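Local coordinates for protein peptidyl-lys metalloendopeptidase (Grifola frondosa, PDB 1G12) that cleaves peptide bonds on the amino side of lysine residues as a zinc-dependent endopeptidase of the aspzincin family, at residues 13-18 with 103-108. Numbering follows the deposited sequence.
Sequences LAAAAS and APTTGT
T105 meets the helix through a single methyl group, CG2, which sits above the face of the peptide unit joining A15 to A16. The methyl carbon CG2 of T105 lies 4.1 Å from the carbonyl carbon C of A15, and almost on the perpendicular through that atom. Nearby, the amide N of A16 is also 4.1 Å from T105 CG2, so the methyl covers the C-N bond rather than meeting either atom at its edge. From beside this patch the CB of A15 reaches toward the loop and touches T105 CG2 at 4.1 Å. A16 CB points along the interface and stands farther off, 4.8 Å from T105 CG2. The closest pair of backbone positions is A16 CA and T105 CA, 5.6 Å apart, a close approach that the short A15 and A16 side chains permit. The rotation of T105 decides which branch does the work: CG2 is anti to the backbone N and extends to the helix, while OG1 (chi1 -56°) stays beside that N and is directed across the line to the helix. Backbone shape helps as well, because T105 is helical in conformation between two extended neighbours and stands at a bend of the loop, CB foremost. The contact is small, 92 Å² in all, and entirely van der Waals. Farther along helix 7-33, T106 packs on A19 and Y23, and the Y23 hydroxyl accepts a bond from G107 N. Residues 103-108 lead from strand 93-96 into helix 111-121, which carries the HExxH zinc-binding sequence; P104 and T105 form backbone bonds with Q111 and A112, and A16 rests on Q111 and L115, so helix 7-33 packs against both the loop and the helix that follows it.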
loop_
_atom_site.group_PDB
_atom_site.type_symbol
_atom_site.label_atom_id
_atom_site.label_comp_id
_atom_site.label_asym_id
_atom_site.label_seq_id
_atom_site.Cartn_x
_atom_site.Cartn_y
_atom_site.Cartn_z
ATOM N N LEU A 13 4.677 14.281 4.750
ATOM C CA LEU A 13 5.329 13.111 4.171
ATOM C C LEU A 13 6.150 12.360 5.212
ATOM O O LEU A 13 6.169 11.131 5.223
ATOM C CB LEU A 13 6.205 13.515 2.984
ATOM C CG LEU A 13 5.410 13.807 1.713
ATOM C CD1 LEU A 13 6.291 14.496 0.687
ATOM C CD2 LEU A 13 4.836 12.506 1.163
ATOM N N ALA A 14 6.818 13.105 6.089
ATOM C CA ALA A 14 7.628 12.504 7.143
ATOM C C ALA A 14 6.748 11.640 8.048
ATOM O O ALA A 14 7.120 10.519 8.408
ATOM C CB ALA A 14 8.326 13.597 7.962
ATOM N N ALA A 15 5.572 12.159 8.392
ATOM C CA ALA A 15 4.631 11.440 9.247
ATOM C C ALA A 15 4.052 10.242 8.502
ATOM O O ALA A 15 3.957 9.140 9.053
ATOM C CB ALA A 15 3.513 12.365 9.698
ATOM N N ALA A 16 3.703 10.456 7.238
ATOM C CA ALA A 16 3.132 9.398 6.409
ATOM C C ALA A 16 4.111 8.247 6.191
ATOM O O ALA A 16 3.719 7.082 6.242
ATOM C CB ALA A 16 2.668 9.965 5.073
ATOM N N ALA A 17 5.384 8.577 5.969
ATOM C CA ALA A 17 6.424 7.571 5.746
ATOM C C ALA A 17 6.604 6.667 6.962
ATOM O O ALA A 17 6.711 5.443 6.826
ATOM C CB ALA A 17 7.746 8.248 5.390
ATOM N N SER A 18 6.608 7.268 8.147
ATOM C CA SER A 18 6.767 6.521 9.394
ATOM C C SER A 18 5.547 5.634 9.646
ATOM O O SER A 18 5.680 4.494 10.096
ATOM C CB SER A 18 6.960 7.481 10.572
ATOM O OG SER A 18 8.129 8.261 10.396
ATOM N N ALA A 103 -5.949 13.780 1.987
ATOM C CA ALA A 103 -6.095 12.510 2.686
ATOM C C ALA A 103 -5.493 12.562 4.087
ATOM O O ALA A 103 -4.514 13.271 4.321
ATOM C CB ALA A 103 -5.432 11.400 1.871
ATOM N N PRO A 104 -6.095 11.840 5.049
ATOM C CA PRO A 104 -5.579 11.822 6.422
ATOM C C PRO A 104 -4.263 11.044 6.475
ATOM O O PRO A 104 -3.982 10.237 5.586
ATOM C CB PRO A 104 -6.687 11.104 7.190
ATOM C CG PRO A 104 -7.249 10.165 6.163
ATOM C CD PRO A 104 -7.336 11.052 4.947
ATOM N N THR A 105 -3.454 11.295 7.500
ATOM C CA THR A 105 -2.169 10.612 7.642
ATOM C C THR A 105 -2.366 9.098 7.692
ATOM O O THR A 105 -1.689 8.350 6.986
ATOM C CB THR A 105 -1.422 11.071 8.908
ATOM O OG1 THR A 105 -1.271 12.497 8.881
ATOM C CG2 THR A 105 -0.042 10.428 8.973
ATOM N N THR A 106 -3.306 8.662 8.523
ATOM C CA THR A 106 -3.610 7.245 8.661
ATOM C C THR A 106 -5.104 7.019 8.483
ATOM O O THR A 106 -5.896 7.963 8.530
ATOM C CB THR A 106 -3.159 6.691 10.028
ATOM O OG1 THR A 106 -3.781 7.436 11.083
ATOM C CG2 THR A 106 -1.642 6.785 10.161
ATOM N N GLY A 107 -5.474 5.764 8.248
ATOM C CA GLY A 107 -6.871 5.420 8.044
ATOM C C GLY A 107 -7.114 4.959 6.621
ATOM O O GLY A 107 -6.173 4.626 5.902
ATOM N N THR A 108 -8.376 4.939 6.207
ATOM C CA THR A 108 -8.732 4.513 4.857
ATOM C C THR A 108 -8.343 5.554 3.818
ATOM O O THR A 108 -8.603 6.743 4.000
ATOM C CB THR A 108 -10.234 4.215 4.755
ATOM O OG1 THR A 108 -10.565 3.195 5.699
ATOM C CG2 THR A 108 -10.593 3.726 3.358
#